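Local coordinates for DUF3863 domain-containing protein (Parabacteroides distasonis, PDB 3LM3) that is of unknown function but is probably a glycoside hydrolase or a carbohydrate deacetylase, at residues 31-36 and 43-48; 199-204 and 409-414; 353-358 and 374-379. All blocks are in the same frame, centred on the assembly; numbering follows the deposited sequence.

Contact 1. Residues 31-36 and 43-48; sequences TTPWEV and HPRDEV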
loop_
_atom_site.group_PDB
_atom_site.type_symbol
_atom_site.label_atom_id
_atom_site.label_comp_id
_atom_site.label_asym_id
_atom_site.label_seq_id
_atom_site.Cartn_x
_atom_site.Cartn_y
_atom_site.Cartn_z
ATOM N N THR A 31 6.719 9.993 16.595
ATOM C CA THR A 31 7.275 11.161 17.270
ATOM C C THR A 31 7.963 12.098 16.291
ATOM O O THR A 31 8.150 13.269 16.589
ATOM C CB THR A 31 8.239 10.829 18.434
ATOM O OG1 THR A 31 9.580 10.614 17.954
ATOM C CG2 THR A 31 7.744 9.662 19.319
ATOM N N THR A 32 8.383 11.581 15.154
ATOM C CA THR A 32 8.979 12.348 14.046
ATOM C C THR A 32 8.570 11.625 12.752
ATOM O O THR A 32 8.111 10.462 12.815
ATOM C CB THR A 32 10.520 12.428 14.132
ATOM O OG1 THR A 32 11.082 11.123 13.897
ATOM C CG2 THR A 32 11.015 12.943 15.465
ATOM N N PRO A 33 8.680 12.270 11.570
ATOM C CA PRO A 33 8.025 11.683 10.417
ATOM C C PRO A 33 8.579 10.385 9.870
ATOM O O PRO A 33 7.801 9.533 9.445
ATOM C CB PRO A 33 8.112 12.781 9.345
ATOM C CG PRO A 33 8.173 14.029 10.112
ATOM C CD PRO A 33 8.984 13.697 11.341
ATOM N N TRP A 34 9.902 10.232 9.872
ATOM C CA TRP A 34 10.560 9.122 9.162
ATOM C C TRP A 34 11.554 8.431 10.089
ATOM O O TRP A 34 12.763 8.308 9.791
ATOM C CB TRP A 34 11.294 9.639 7.913
ATOM C CG TRP A 34 10.435 10.292 6.848
ATOM C CD1 TRP A 34 9.103 10.167 6.668
ATOM C CD2 TRP A 34 10.901 11.170 5.804
ATOM N NE1 TRP A 34 8.692 10.917 5.565
ATOM C CE2 TRP A 34 9.783 11.531 5.024
ATOM C CE3 TRP A 34 12.159 11.667 5.450
ATOM C CZ2 TRP A 34 9.876 12.384 3.919
ATOM C CZ3 TRP A 34 12.250 12.525 4.341
ATOM C CH2 TRP A 34 11.116 12.860 3.594
ATOM N N GLU A 35 11.074 8.004 11.244
ATOM C CA GLU A 35 11.936 7.375 12.246
ATOM C C GLU A 35 11.878 5.857 12.059
ATOM O O GLU A 35 11.019 5.150 12.591
ATOM C CB GLU A 35 11.661 7.854 13.668
ATOM C CG GLU A 35 10.183 7.741 14.110
ATOM C CD GLU A 35 9.876 8.435 15.407
ATOM O OE1 GLU A 35 10.740 9.196 15.948
ATOM O OE2 GLU A 35 8.768 8.198 15.926
ATOM N N VAL A 36 12.833 5.361 11.286
ATOM C CA VAL A 36 12.918 3.928 10.986
ATOM C C VAL A 36 13.511 3.137 12.134
ATOM O O VAL A 36 13.339 1.916 12.202
ATOM C CB VAL A 36 13.766 3.694 9.719
ATOM C CG1 VAL A 36 13.094 4.313 8.464
ATOM C CG2 VAL A 36 15.193 4.195 9.849
ATOM N N HIS A 43 13.873 12.491 9.094
ATOM C CA HIS A 43 13.228 13.798 8.962
ATOM C C HIS A 43 13.341 14.498 10.295
ATOM O O HIS A 43 13.093 13.887 11.338
ATOM C CB HIS A 43 11.764 13.589 8.614
ATOM C CG HIS A 43 11.080 14.824 8.134
ATOM N ND1 HIS A 43 10.894 15.930 8.937
ATOM C CD2 HIS A 43 10.562 15.137 6.925
ATOM C CE1 HIS A 43 10.287 16.875 8.233
ATOM N NE2 HIS A 43 10.061 16.413 7.016
ATOM N N PRO A 44 13.723 15.784 10.307
ATOM C CA PRO A 44 14.016 16.465 11.558
ATOM C C PRO A 44 12.835 16.982 12.385
ATOM O O PRO A 44 13.024 17.384 13.529
ATOM C CB PRO A 44 14.879 17.670 11.102
ATOM C CG PRO A 44 14.473 17.901 9.760
ATOM C CD PRO A 44 14.089 16.599 9.137
ATOM N N ARG A 45 11.630 16.929 11.834
ATOM C CA ARG A 45 10.495 17.545 12.511
ATOM C C ARG A 45 10.098 16.829 13.807
ATOM O O ARG A 45 9.796 15.639 13.802
ATOM C CB ARG A 45 9.288 17.611 11.590
ATOM C CG ARG A 45 8.057 18.250 12.252
ATOM C CD ARG A 45 6.825 17.814 11.520
ATOM N NE ARG A 45 6.765 18.350 10.170
ATOM C CZ ARG A 45 6.081 17.820 9.168
ATOM N NH1 ARG A 45 5.429 16.666 9.294
ATOM N NH2 ARG A 45 6.075 18.444 7.991
ATOM N N ASP A 46 10.049 17.573 14.899
ATOM C CA ASP A 46 9.599 17.086 16.200
ATOM C C ASP A 46 8.072 17.184 16.240
ATOM O O ASP A 46 7.517 18.288 16.230
ATOM C CB ASP A 46 10.228 17.922 17.302
ATOM C CG ASP A 46 9.743 17.569 18.692
ATOM O OD1 ASP A 46 8.843 16.738 18.876
ATOM O OD2 ASP A 46 10.263 18.140 19.688
ATOM N N GLU A 47 7.390 16.033 16.249
ATOM C CA GLU A 47 5.930 15.988 16.233
ATOM C C GLU A 47 5.295 15.597 17.558
ATOM O O GLU A 47 4.105 15.237 17.583
ATOM C CB GLU A 47 5.451 15.036 15.133
ATOM C CG GLU A 47 5.737 15.503 13.723
ATOM C CD GLU A 47 5.214 14.558 12.687
ATOM O OE1 GLU A 47 5.065 13.352 13.017
ATOM O OE2 GLU A 47 4.951 14.935 11.532
ATOM N N VAL A 48 6.034 15.657 18.670
ATOM C CA VAL A 48 5.444 15.337 19.951
ATOM C C VAL A 48 4.142 16.101 20.194
ATOM O O VAL A 48 3.138 15.515 20.576
ATOM C CB VAL A 48 6.468 15.526 21.083
ATOM C CG1 VAL A 48 5.781 15.501 22.434
ATOM C CG2 VAL A 48 7.569 14.452 20.945
HETATM O O HOH W 1 10.161 14.148 18.529
HETATM O O HOH W 2 12.151 11.385 11.334
#
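With CG anti to the backbone N (chi1 -166°), His43 brings its ring up to Trp34, whose own CG is anti to the carbonyl carbon (chi1 -62°). The two rings meet as a T-shaped pair. The edge of His43 points at the face of the Trp34 six-membered ring, with centroids 5.0 Å apart and planes at 89°. His43 CD2 is the ring atom over that face. A face of the imidazole takes Pro33, whose CG lies 3.8 Å from the ring centroid in a CH-pi contact. His43 ND1 accepts the N-H of Arg45 within the ring plane, which helps fix the turn of the ring. Farther along, Glu47 N donates to Thr31 O over 2.9 Å. Arg45 NH1 meets Glu47 OE2 at 2.9 Å in a salt bridge, nearly along the C-O axis. Glu47 OE1 pairs with Arg30, so this carboxylate has a basic partner at each oxygen. One water bridges Thr32 OG1, Trp34 N and His43 N. On the 31-36 side, Glu35 OE1 accepts from both Thr31 OG1 and Thr32 OG1. Asp46 OD1 accepts from Val48 N, an Asx turn a few residues before helix 53-64. Both segments belong to one beta-to-alpha connection, the loop from strand 21-29 of the five-stranded parallel sheet to that helix.

Contact 2. Residues 199-204 and 409-414; sequences FCKPAQ and WSLINK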
loop_
_atom_site.group_PDB
_atom_site.type_symbol
_atom_site.label_atom_id
_atom_site.label_comp_id
_atom_site.label_asym_id
_atom_site.label_seq_id
_atom_site.Cartn_x
_atom_site.Cartn_y
_atom_site.Cartn_z
ATOM N N PHE A 199 11.457 -8.727 -2.501
ATOM C CA PHE A 199 10.151 -8.449 -1.916
ATOM C C PHE A 199 9.084 -8.022 -2.941
ATOM O O PHE A 199 7.890 -8.155 -2.671
ATOM C CB PHE A 199 10.255 -7.433 -0.745
ATOM C CG PHE A 199 10.399 -5.989 -1.158
ATOM C CD1 PHE A 199 11.521 -5.536 -1.812
ATOM C CD2 PHE A 199 9.440 -5.057 -0.779
ATOM C CE1 PHE A 199 11.652 -4.191 -2.152
ATOM C CE2 PHE A 199 9.579 -3.706 -1.094
ATOM C CZ PHE A 199 10.666 -3.275 -1.816
ATOM N N CYS A 200 9.494 -7.491 -4.103
ATOM C CA CYS A 200 8.566 -7.081 -5.156
ATOM C C CYS A 200 8.211 -8.206 -6.138
ATOM O O CYS A 200 7.308 -8.042 -6.991
ATOM C CB CYS A 200 9.176 -5.955 -5.972
ATOM S SG CYS A 200 9.216 -4.364 -5.114
ATOM N N LYS A 201 8.930 -9.331 -6.064
ATOM C CA LYS A 201 8.785 -10.443 -7.001
ATOM C C LYS A 201 7.890 -11.521 -6.393
ATOM O O LYS A 201 8.184 -12.012 -5.290
ATOM C CB LYS A 201 10.171 -11.056 -7.300
ATOM C CG LYS A 201 10.098 -12.288 -8.150
ATOM C CD LYS A 201 11.486 -12.821 -8.581
ATOM C CE LYS A 201 11.393 -14.311 -8.914
ATOM N NZ LYS A 201 12.534 -14.692 -9.827
ATOM N N PRO A 202 6.832 -11.941 -7.074
ATOM C CA PRO A 202 6.146 -13.145 -6.606
ATOM C C PRO A 202 7.053 -14.394 -6.561
ATOM O O PRO A 202 7.821 -14.641 -7.487
ATOM C CB PRO A 202 5.015 -13.334 -7.618
ATOM C CG PRO A 202 4.768 -11.926 -8.179
ATOM C CD PRO A 202 6.168 -11.345 -8.239
ATOM N N ALA A 203 6.976 -15.157 -5.476
ATOM C CA ALA A 203 7.627 -16.463 -5.425
ATOM C C ALA A 203 7.194 -17.286 -6.635
ATOM O O ALA A 203 6.011 -17.377 -6.964
ATOM C CB ALA A 203 7.281 -17.177 -4.103
ATOM N N GLN A 204 8.163 -17.904 -7.296
ATOM C CA GLN A 204 7.892 -18.685 -8.490
ATOM C C GLN A 204 7.510 -20.135 -8.175
ATOM O O GLN A 204 6.881 -20.802 -8.986
ATOM C CB GLN A 204 9.111 -18.671 -9.426
ATOM C CG GLN A 204 9.456 -17.236 -9.919
ATOM C CD GLN A 204 8.338 -16.606 -10.713
ATOM O OE1 GLN A 204 8.029 -17.051 -11.817
ATOM N NE2 GLN A 204 7.712 -15.574 -10.151
ATOM N N TRP A 409 15.047 0.113 -4.557
ATOM C CA TRP A 409 14.715 -1.312 -4.487
ATOM C C TRP A 409 13.784 -1.758 -5.618
ATOM O O TRP A 409 13.208 -2.841 -5.554
ATOM C CB TRP A 409 14.081 -1.631 -3.128
ATOM C CG TRP A 409 15.052 -1.526 -1.993
ATOM C CD1 TRP A 409 15.722 -0.412 -1.598
ATOM C CD2 TRP A 409 15.459 -2.574 -1.102
ATOM N NE1 TRP A 409 16.534 -0.704 -0.538
ATOM C CE2 TRP A 409 16.399 -2.026 -0.218
ATOM C CE3 TRP A 409 15.155 -3.935 -0.990
ATOM C CZ2 TRP A 409 17.029 -2.784 0.762
ATOM C CZ3 TRP A 409 15.741 -4.672 0.012
ATOM C CH2 TRP A 409 16.695 -4.105 0.853
ATOM N N SER A 410 13.630 -0.941 -6.651
ATOM C CA SER A 410 12.702 -1.277 -7.721
ATOM C C SER A 410 13.111 -2.504 -8.499
ATOM O O SER A 410 14.296 -2.760 -8.706
ATOM C CB SER A 410 12.518 -0.103 -8.678
ATOM O OG SER A 410 11.933 1.016 -8.009
ATOM N N LEU A 411 12.113 -3.249 -8.938
ATOM C CA LEU A 411 12.316 -4.407 -9.809
ATOM C C LEU A 411 11.943 -3.973 -11.223
ATOM O O LEU A 411 10.765 -3.761 -11.550
ATOM C CB LEU A 411 11.481 -5.597 -9.314
ATOM C CG LEU A 411 11.874 -6.969 -9.871
ATOM C CD1 LEU A 411 11.301 -8.099 -8.998
ATOM C CD2 LEU A 411 11.450 -7.124 -11.354
ATOM N N ILE A 412 12.960 -3.790 -12.069
ATOM C CA ILE A 412 12.788 -3.235 -13.405
ATOM C C ILE A 412 13.616 -4.065 -14.368
ATOM O O ILE A 412 14.786 -4.403 -14.060
ATOM C CB ILE A 412 13.264 -1.758 -13.416
ATOM C CG1 ILE A 412 12.303 -0.891 -12.612
ATOM C CG2 ILE A 412 13.361 -1.175 -14.832
ATOM C CD1 ILE A 412 12.750 0.565 -12.390
ATOM N N ASN A 413 13.031 -4.439 -15.496
ATOM C CA ASN A 413 13.798 -5.124 -16.517
ATOM C C ASN A 413 13.361 -4.613 -17.891
ATOM O O ASN A 413 13.911 -3.610 -18.333
ATOM C CB ASN A 413 13.793 -6.654 -16.337
ATOM C CG ASN A 413 12.432 -7.225 -15.994
ATOM O OD1 ASN A 413 11.505 -7.177 -16.785
ATOM N ND2 ASN A 413 12.354 -7.862 -14.826
ATOM N N LYS A 414 12.352 -5.189 -18.530
ATOM C CA LYS A 414 12.100 -4.870 -19.957
ATOM C C LYS A 414 11.591 -3.430 -20.210
ATOM O O LYS A 414 12.269 -2.622 -20.856
ATOM C CB LYS A 414 11.155 -5.904 -20.588
ATOM C CG LYS A 414 11.632 -7.365 -20.477
ATOM C CD LYS A 414 13.111 -7.537 -20.896
ATOM C CE LYS A 414 13.475 -9.006 -21.279
ATOM N NZ LYS A 414 13.027 -9.399 -22.661
#
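Leu411, Phe199 and Trp409 have the most surface buried here, and the contact is made by apolar groups. Phe199 approaches Trp409 with the rim of its ring. Phe199 CE1 lies 3.7 Å from Trp409 CB, and that CB sits near the plane of the phenyl ring. Phe199 CE1 is also 3.7 Å from Trp409 CE3. The two ring planes are 76° apart. With CG between the backbone N and the carbonyl carbon (chi1 78°), Phe199 brings the end of its ring nearer to Trp409 than the direction of its CB would suggest. Cys200 SG lies over one face of the Phe199 ring, 3.7 Å above its plane. An alanine in place of Phe199 would probably leave Trp409 CB and CE3 without their phenyl neighbour and uncover that side of Cys200 SG. Leu411 meets the next two residues of 199-204. Leu411 CB is 4.1 Å from Cys200 CB. Its CG is anti to the backbone N (chi1 -164°), and from one branch beyond it Leu411 CD1 reaches Lys201 CB at 3.6 Å. Lys201 takes part through its root. Its extended chain leads away to a salt bridge with Glu197. Trp409 NE1 is likewise used outside the contact, by Ala406 O. The chain turns a corner at residues 199 to 201, after strand 194-195 and before strand 213-216. Segment 409-414, which in sequence follows strand 383-389 and precedes helix 434-443, runs past this corner, and Leu411 also touches Thr388 of that strand.

Contact 3. Residues 353-358 and 374-379; sequences SYNNLE and DWHTKN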
loop_
_atom_site.group_PDB
_atom_site.type_symbol
_atom_site.label_atom_id
_atom_site.label_comp_id
_atom_site.label_asym_id
_atom_site.label_seq_id
_atom_site.Cartn_x
_atom_site.Cartn_y
_atom_site.Cartn_z
ATOM N N SER A 353 -5.655 12.840 -13.574
ATOM C CA SER A 353 -6.321 11.596 -13.982
ATOM C C SER A 353 -6.997 11.873 -15.342
ATOM O O SER A 353 -8.210 12.038 -15.442
ATOM C CB SER A 353 -7.331 11.158 -12.913
ATOM O OG SER A 353 -7.889 9.876 -13.191
ATOM N N TYR A 354 -6.170 11.913 -16.376
ATOM C CA TYR A 354 -6.566 12.453 -17.682
ATOM C C TYR A 354 -7.646 11.620 -18.335
ATOM O O TYR A 354 -7.545 10.392 -18.472
ATOM C CB TYR A 354 -5.351 12.652 -18.612
ATOM C CG TYR A 354 -4.400 13.673 -18.025
ATOM C CD1 TYR A 354 -4.765 15.002 -17.861
ATOM C CD2 TYR A 354 -3.116 13.305 -17.615
ATOM C CE1 TYR A 354 -3.917 15.929 -17.291
ATOM C CE2 TYR A 354 -2.274 14.231 -17.026
ATOM C CZ TYR A 354 -2.658 15.544 -16.899
ATOM O OH TYR A 354 -1.854 16.491 -16.302
ATOM N N ASN A 355 -8.698 12.304 -18.784
ATOM C CA ASN A 355 -9.891 11.620 -19.255
ATOM C C ASN A 355 -9.718 10.838 -20.547
ATOM O O ASN A 355 -10.464 9.907 -20.768
ATOM C CB ASN A 355 -11.096 12.588 -19.364
ATOM C CG ASN A 355 -10.896 13.756 -20.317
ATOM O OD1 ASN A 355 -9.893 13.861 -21.042
ATOM N ND2 ASN A 355 -11.915 14.636 -20.368
ATOM N N ASN A 356 -8.744 11.222 -21.363
ATOM C CA ASN A 356 -8.553 10.626 -22.657
ATOM C C ASN A 356 -7.799 9.308 -22.592
ATOM O O ASN A 356 -7.664 8.645 -23.621
ATOM C CB ASN A 356 -7.778 11.576 -23.569
ATOM C CG ASN A 356 -6.344 11.760 -23.126
ATOM O OD1 ASN A 356 -6.089 12.287 -22.052
ATOM N ND2 ASN A 356 -5.393 11.350 -23.982
ATOM N N LEU A 357 -7.335 8.937 -21.396
ATOM C CA LEU A 357 -6.526 7.728 -21.239
ATOM C C LEU A 357 -7.314 6.552 -20.695
ATOM O O LEU A 357 -8.124 6.696 -19.769
ATOM C CB LEU A 357 -5.326 8.035 -20.334
ATOM C CG LEU A 357 -4.333 9.077 -20.843
ATOM C CD1 LEU A 357 -3.264 9.361 -19.783
ATOM C CD2 LEU A 357 -3.680 8.649 -22.174
ATOM N N GLU A 358 -7.063 5.368 -21.269
ATOM C CA GLU A 358 -7.557 4.110 -20.765
ATOM C C GLU A 358 -6.345 3.245 -20.472
ATOM O O GLU A 358 -5.490 3.006 -21.373
ATOM C CB GLU A 358 -8.450 3.403 -21.769
ATOM C CG GLU A 358 -8.970 2.082 -21.250
ATOM C CD GLU A 358 -9.994 1.485 -22.190
ATOM O OE1 GLU A 358 -11.173 1.886 -22.135
ATOM O OE2 GLU A 358 -9.605 0.643 -23.009
ATOM N N ASP A 374 -5.001 6.155 -25.908
ATOM C CA ASP A 374 -5.671 7.447 -26.044
ATOM C C ASP A 374 -6.976 7.138 -26.741
ATOM O O ASP A 374 -7.021 7.118 -27.987
ATOM C CB ASP A 374 -4.784 8.424 -26.853
ATOM C CG ASP A 374 -5.503 9.693 -27.254
ATOM O OD1 ASP A 374 -6.492 10.039 -26.597
ATOM O OD2 ASP A 374 -5.074 10.328 -28.256
ATOM N N TRP A 375 -8.042 6.921 -25.976
ATOM C CA TRP A 375 -9.312 6.487 -26.539
ATOM C C TRP A 375 -10.076 7.647 -27.190
ATOM O O TRP A 375 -11.054 7.399 -27.884
ATOM C CB TRP A 375 -10.182 5.729 -25.523
ATOM C CG TRP A 375 -10.668 6.565 -24.386
ATOM C CD1 TRP A 375 -10.061 6.745 -23.188
ATOM C CD2 TRP A 375 -11.894 7.287 -24.335
ATOM N NE1 TRP A 375 -10.815 7.564 -22.407
ATOM C CE2 TRP A 375 -11.938 7.932 -23.088
ATOM C CE3 TRP A 375 -12.949 7.477 -25.237
ATOM C CZ2 TRP A 375 -13.014 8.735 -22.691
ATOM C CZ3 TRP A 375 -14.008 8.309 -24.854
ATOM C CH2 TRP A 375 -14.030 8.918 -23.593
ATOM N N HIS A 376 -9.612 8.887 -26.993
ATOM C CA HIS A 376 -10.203 10.042 -27.677
ATOM C C HIS A 376 -9.815 10.100 -29.139
ATOM O O HIS A 376 -10.428 10.856 -29.906
ATOM C CB HIS A 376 -9.753 11.352 -27.034
ATOM C CG HIS A 376 -10.481 11.686 -25.779
ATOM N ND1 HIS A 376 -10.367 12.920 -25.166
ATOM C CD2 HIS A 376 -11.349 10.961 -25.028
ATOM C CE1 HIS A 376 -11.123 12.928 -24.084
ATOM N NE2 HIS A 376 -11.718 11.749 -23.962
ATOM N N THR A 377 -8.783 9.352 -29.533
ATOM C CA THR A 377 -8.357 9.325 -30.936
ATOM C C THR A 377 -8.818 8.013 -31.563
ATOM O O THR A 377 -8.350 6.935 -31.191
ATOM C CB THR A 377 -6.854 9.493 -31.084
ATOM O OG1 THR A 377 -6.450 10.739 -30.514
ATOM C CG2 THR A 377 -6.437 9.478 -32.561
ATOM N N LYS A 378 -9.708 8.121 -32.561
ATOM C CA LYS A 378 -10.299 6.947 -33.217
ATOM C C LYS A 378 -9.209 6.046 -33.769
ATOM O O LYS A 378 -8.259 6.523 -34.393
ATOM C CB LYS A 378 -11.237 7.368 -34.367
ATOM N N ASN A 379 -9.341 4.757 -33.469
ATOM C CA ASN A 379 -8.425 3.699 -33.915
ATOM C C ASN A 379 -6.971 3.794 -33.422
ATOM O O ASN A 379 -6.102 3.086 -33.930
ATOM C CB ASN A 379 -8.479 3.564 -35.448
ATOM C CG ASN A 379 -9.872 3.218 -35.941
ATOM O OD1 ASN A 379 -10.595 2.446 -35.304
ATOM N ND2 ASN A 379 -10.260 3.793 -37.075
#
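Asn356 and His376 meet at the open end of a beta hairpin, strands 357-363 and 367-374, where Leu357 and Asp374 form a non-hydrogen-bonded pair. Each segment carries a type I beta turn, from Tyr354 to Leu357 and from Asp374 to Thr377. The CB of Asn356 sits over a face of the His376 ring, 3.5 Å from its centroid, in a CH-pi contact. Asn355 crosses the same imidazole at about a right angle, with amide and ring planes 57° apart. Asn355 OD1 lies 3.4 Å from His376 CE1. The Asn356 amide and the Asp374 carboxylate are turned 77° from each other. Trp375 turns its CD1 edge to the strand, with Leu357 C and Glu358 N near the ring plane. Its indole NE1 makes a weak hydrogen bond to Asn355 O, while Trp375 N donates to Asn356 O over 2.9 Å. Arg346 adds a cation-pi contact to the same indole. Thr377 OG1 donates to Asp374 OD2, which steadies the carboxylate from within its own turn. With Asp374 CG anti to the backbone N (chi1 169°), the carboxylate comes up to Asn356. There Asn356 ND2 gives Asp374 OD1 a nearly straight bond of 3.1 Å, in the amide plane but from above the carboxylate plane.

In the fold
Along the chain, contact 1 closes first. Contact 3 is then nested inside the long loop that contact 2 closes. The three do not touch. Centres of contacts 1 and 2 are 30 Å apart, contacts 2 and 3 29 Å, and contacts 1 and 3 42 Å. Contact 1 follows strand 21-29 of the five-stranded parallel sheet. Contact 3 joins strands 357-363 and 367-374 of the four-stranded antiparallel sheet. Contact 2 brings a loop before strand 213-216, of the three-stranded parallel sheet, against one after strand 383-389 of the antiparallel sheet. Contact 1 lies wholly within DUF3863. Contacts 2 and 3 each pair it with DUF3864, so the two sequence regions pack as one continuous structure.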